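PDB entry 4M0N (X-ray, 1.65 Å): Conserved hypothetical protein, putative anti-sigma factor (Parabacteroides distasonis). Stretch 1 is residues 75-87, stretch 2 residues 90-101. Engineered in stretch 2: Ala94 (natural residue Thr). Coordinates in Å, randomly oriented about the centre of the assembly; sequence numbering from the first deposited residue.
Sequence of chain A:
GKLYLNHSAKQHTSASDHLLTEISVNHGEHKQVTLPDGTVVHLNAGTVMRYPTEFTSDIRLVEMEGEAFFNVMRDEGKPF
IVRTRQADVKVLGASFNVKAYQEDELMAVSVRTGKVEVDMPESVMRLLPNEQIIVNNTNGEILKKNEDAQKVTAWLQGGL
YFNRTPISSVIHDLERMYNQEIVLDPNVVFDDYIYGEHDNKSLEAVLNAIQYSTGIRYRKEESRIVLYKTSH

Stretch 1 75-87: DEGKPFIVRTRQA
Stretch 2 90-101: KVLGASFNVKAY

Residues 75-87 and 90-101 of one chain bury 624 Å² between them, both sides summed, and Leu92, Lys90 and Phe80 cover the most surface. Stretch 1 opens with a type I turn from Asp75 to Lys78, closed by Lys78 N to Asp75 O (3.1 Å), with Glu76 at phi/psi -61/-32 and Gly77 at -74/-7. Pro79 (-60/150) leads into an extended strand that includes Phe80 (-105/131), Ile81 (-123/123), Val82 (-96/113) and Arg83 (-99/114). Lys90 (-118/127) and Val91 (-138/164) run antiparallel to it. Phe80 and Val91 form the hydrogen-bonded pair, CA to CA 5.3 Å: Phe80 N donates to Val91 O at 2.8 Å and Val91 N to Phe80 O at 2.9 Å, both nearly linear. Ile81 and Lys90 form the adjoining non-hydrogen-bonded pair, their CA atoms 4.5 Å apart, and Lys90 CA approaches Phe80 O at 3.4 Å in a CA-H...O contact.

Leu92 (-99/-39; chi1 m, chi2 t) lies beside the turn. Its O accepts a hydrogen bond from Asp75 N at 3.0 Å, while its CD2 lies 3.8 Å from Glu76 O and 4.1 Å from Pro79 CG, so one residue meets the turn through both backbone and apolar side chain. Glu76 (chi1 m, chi2 t) lays its aliphatic CG 4.1 Å from Leu92 CD1. Lys90 is extended through chi3 (t, t, t) and then bends at chi4 (m); its CG makes an apolar contact with Ile81 CG1 at 4.0 Å (Ile81 chi1 m, chi2 t), whereas its ammonium NZ ends 3.6 Å from Pro79 CG, a van der Waals approach with no hydrogen bond to the proline. Phe80 (chi1 t, chi2 -82°) shares the other sheet face with Val91 (chi1 m), Phe80 CB lying 4.0 Å from Val91 CG2.

Past Gly93 (-167/116), stretch 2 returns as a second strand through Phe96 (-162/153), Val98 (-125/116) and Ala100 (-148/55), whose CA-to-CB bonds point toward stretch 1; here side chains make the contact, with no direct hydrogen bond. Val82 (chi1 t) sets CG2 at the edge of the Phe96 ring (chi1 p, chi2 -82°), 4.0 Å from CE2. Thr84 (chi1 p) turns its methyl CG2 to Val98 CG1 (4.0 Å; Val98 chi1 t) and Ala100 CB (4.2 Å), while its OG1 donates to Ala87 O at 2.7 Å. Near Gln86 (chi1 m, chi2 100°), a water donates to Gln86 OE1 and Ala100 O, 2.8 Å from each, bridging the stretches.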

# COMPACT_ATOMS: atom_id res chain seq x y z
N ASP A 75 10.57 21.46 -1.11
CA ASP A 75 11.57 22.22 -0.41
C ASP A 75 12.91 21.57 -0.73
O ASP A 75 13.27 20.55 -0.14
CB ASP A 75 11.29 22.24 1.09
CG ASP A 75 12.13 23.26 1.83
OD1 ASP A 75 13.26 23.55 1.37
OD2 ASP A 75 11.68 23.75 2.88
N GLU A 76 13.62 22.13 -1.71
CA GLU A 76 14.94 21.62 -2.08
C GLU A 76 15.92 21.70 -0.90
O GLU A 76 16.80 20.85 -0.75
CB GLU A 76 15.52 22.38 -3.27
CG GLU A 76 14.81 22.14 -4.60
CD GLU A 76 15.45 22.89 -5.76
OE1 GLU A 76 16.00 24.00 -5.55
OE2 GLU A 76 15.40 22.39 -6.91
N GLY A 77 15.74 22.71 -0.05
CA GLY A 77 16.59 22.90 1.11
C GLY A 77 16.36 21.94 2.26
O GLY A 77 17.13 21.94 3.22
N LYS A 78 15.31 21.11 2.17
CA LYS A 78 14.86 20.32 3.30
C LYS A 78 14.21 19.04 2.77
O LYS A 78 13.02 19.01 2.48
CB LYS A 78 13.87 21.14 4.13
CG LYS A 78 13.89 20.86 5.62
CD LYS A 78 13.07 21.91 6.35
CE LYS A 78 12.73 21.48 7.77
NZ LYS A 78 11.87 22.49 8.45
N PRO A 79 15.01 17.98 2.60
CA PRO A 79 14.44 16.75 2.08
C PRO A 79 13.35 16.23 3.00
O PRO A 79 13.39 16.46 4.23
CB PRO A 79 15.61 15.78 2.08
CG PRO A 79 16.83 16.65 2.02
CD PRO A 79 16.47 17.88 2.80
N PHE A 80 12.38 15.54 2.40
CA PHE A 80 11.30 14.91 3.13
C PHE A 80 11.60 13.42 3.13
O PHE A 80 11.89 12.88 2.08
CB PHE A 80 9.99 15.15 2.38
CG PHE A 80 8.77 14.75 3.13
CD1 PHE A 80 8.35 13.41 3.16
CD2 PHE A 80 8.01 15.70 3.79
CE1 PHE A 80 7.21 13.06 3.86
CE2 PHE A 80 6.88 15.35 4.50
CZ PHE A 80 6.47 14.02 4.54
N ILE A 81 11.54 12.79 4.30
CA ILE A 81 11.82 11.36 4.40
C ILE A 81 10.64 10.62 5.00
O ILE A 81 10.18 10.93 6.12
CB ILE A 81 13.08 11.08 5.22
CG1 ILE A 81 14.30 11.69 4.53
CG2 ILE A 81 13.23 9.57 5.41
CD1 ILE A 81 15.60 11.48 5.27
N VAL A 82 10.15 9.63 4.26
CA VAL A 82 9.18 8.71 4.83
C VAL A 82 9.99 7.49 5.28
O VAL A 82 10.55 6.77 4.46
CB VAL A 82 8.11 8.28 3.83
CG1 VAL A 82 7.21 7.20 4.48
CG2 VAL A 82 7.31 9.47 3.35
N ARG A 83 10.05 7.29 6.58
CA ARG A 83 10.82 6.20 7.17
C ARG A 83 9.92 5.04 7.50
O ARG A 83 9.02 5.13 8.36
CB ARG A 83 11.55 6.66 8.43
CG ARG A 83 12.29 5.56 9.18
CD ARG A 83 13.41 6.16 10.01
NE ARG A 83 14.41 6.75 9.15
CZ ARG A 83 15.27 7.69 9.51
NH1 ARG A 83 15.31 8.15 10.76
NH2 ARG A 83 16.14 8.15 8.61
N THR A 84 10.16 3.96 6.78
CA THR A 84 9.54 2.70 7.05
C THR A 84 10.59 1.70 7.53
O THR A 84 11.80 1.91 7.42
CB THR A 84 8.85 2.12 5.83
OG1 THR A 84 9.85 1.65 4.90
CG2 THR A 84 7.96 3.13 5.17
N ARG A 85 10.10 0.61 8.09
CA ARG A 85 11.01 -0.39 8.59
C ARG A 85 12.00 -0.83 7.51
O ARG A 85 13.18 -1.03 7.81
CB ARG A 85 10.25 -1.59 9.14
CG ARG A 85 11.17 -2.63 9.79
CD ARG A 85 10.43 -3.91 10.18
NE ARG A 85 9.83 -4.63 9.05
CZ ARG A 85 10.45 -5.53 8.27
NH1 ARG A 85 11.72 -5.86 8.47
NH2 ARG A 85 9.78 -6.11 7.28
N GLN A 86 11.51 -1.00 6.28
CA GLN A 86 12.28 -1.58 5.18
C GLN A 86 13.18 -0.57 4.47
O GLN A 86 14.18 -0.95 3.85
CB GLN A 86 11.32 -2.16 4.16
CG GLN A 86 10.45 -3.28 4.72
CD GLN A 86 9.05 -2.83 5.09
OE1 GLN A 86 8.82 -1.67 5.52
NE2 GLN A 86 8.09 -3.75 4.97
N ALA A 87 12.79 0.71 4.52
CA ALA A 87 13.37 1.69 3.61
C ALA A 87 13.05 3.07 4.03
O ALA A 87 11.99 3.34 4.60
CB ALA A 87 12.81 1.50 2.21
N LYS A 90 13.04 9.18 0.17
CA LYS A 90 13.55 10.55 0.29
C LYS A 90 13.22 11.37 -0.94
O LYS A 90 13.49 10.94 -2.07
CB LYS A 90 15.03 10.44 0.48
CG LYS A 90 15.75 11.73 0.75
CD LYS A 90 17.21 11.43 1.04
CE LYS A 90 17.93 12.68 1.48
NZ LYS A 90 17.97 13.69 0.39
N VAL A 91 12.61 12.53 -0.75
CA VAL A 91 12.28 13.37 -1.86
C VAL A 91 12.59 14.83 -1.52
O VAL A 91 12.71 15.19 -0.35
CB VAL A 91 10.82 13.26 -2.34
CG1 VAL A 91 10.40 11.81 -2.59
CG2 VAL A 91 9.86 13.96 -1.39
N LEU A 92 12.64 15.66 -2.56
CA LEU A 92 12.59 17.10 -2.35
C LEU A 92 11.18 17.65 -2.59
O LEU A 92 10.71 18.54 -1.89
CB LEU A 92 13.57 17.80 -3.27
CG LEU A 92 15.01 17.32 -3.21
CD1 LEU A 92 15.84 18.15 -4.18
CD2 LEU A 92 15.59 17.43 -1.81
N GLY A 93 10.53 17.10 -3.60
CA GLY A 93 9.17 17.47 -3.95
C GLY A 93 8.73 16.40 -4.91
O GLY A 93 9.33 16.24 -5.94
N ALA A 94 7.73 15.62 -4.53
CA ALA A 94 7.24 14.52 -5.36
C ALA A 94 5.93 14.03 -4.78
O ALA A 94 5.62 14.32 -3.63
CB ALA A 94 8.23 13.38 -5.37
N SER A 95 5.15 13.31 -5.57
CA SER A 95 3.99 12.62 -5.00
C SER A 95 4.15 11.16 -5.29
O SER A 95 4.52 10.75 -6.39
CB SER A 95 2.64 13.18 -5.47
OG SER A 95 2.34 12.94 -6.85
N PHE A 96 3.88 10.36 -4.28
CA PHE A 96 4.20 8.94 -4.35
C PHE A 96 3.45 8.16 -3.30
O PHE A 96 3.08 8.70 -2.24
CB PHE A 96 5.69 8.72 -4.17
CG PHE A 96 6.23 9.31 -2.89
CD1 PHE A 96 6.54 10.67 -2.81
CD2 PHE A 96 6.40 8.53 -1.78
CE1 PHE A 96 6.99 11.22 -1.62
CE2 PHE A 96 6.82 9.09 -0.56
CZ PHE A 96 7.14 10.44 -0.50
N ASN A 97 3.23 6.89 -3.63
CA ASN A 97 2.62 5.92 -2.73
C ASN A 97 3.65 5.03 -2.08
O ASN A 97 4.56 4.55 -2.71
CB ASN A 97 1.68 5.00 -3.53
CG ASN A 97 0.64 4.32 -2.68
OD1 ASN A 97 -0.35 4.95 -2.25
ND2 ASN A 97 0.80 3.01 -2.50
N VAL A 98 3.46 4.79 -0.78
CA VAL A 98 4.29 3.84 -0.04
C VAL A 98 3.34 2.85 0.60
O VAL A 98 2.49 3.21 1.41
CB VAL A 98 5.08 4.54 1.08
CG1 VAL A 98 5.94 3.54 1.78
CG2 VAL A 98 5.94 5.68 0.52
N LYS A 99 3.47 1.61 0.16
CA LYS A 99 2.64 0.53 0.70
C LYS A 99 3.56 -0.38 1.46
O LYS A 99 4.37 -1.12 0.86
CB LYS A 99 1.92 -0.21 -0.41
CG LYS A 99 0.96 -1.24 0.16
CD LYS A 99 0.22 -1.94 -0.93
CE LYS A 99 -0.73 -2.96 -0.31
NZ LYS A 99 -1.59 -3.45 -1.40
N ALA A 100 3.45 -0.37 2.79
CA ALA A 100 4.43 -1.04 3.67
C ALA A 100 3.75 -1.55 4.93
O ALA A 100 4.12 -1.21 6.02
CB ALA A 100 5.59 -0.09 4.01
N TYR A 101 2.72 -2.34 4.74
CA TYR A 101 2.01 -2.95 5.85
C TYR A 101 2.94 -4.02 6.45
O TYR A 101 3.47 -4.91 5.75
CB TYR A 101 0.70 -3.61 5.40
CG TYR A 101 -0.37 -2.64 5.04
CD1 TYR A 101 -1.18 -2.06 6.02
CD2 TYR A 101 -0.60 -2.29 3.73
CE1 TYR A 101 -2.18 -1.17 5.70
CE2 TYR A 101 -1.61 -1.42 3.40
CZ TYR A 101 -2.38 -0.85 4.38
OH TYR A 101 -3.38 0.00 4.02
O HOH W 1 6.60 -1.41 7.21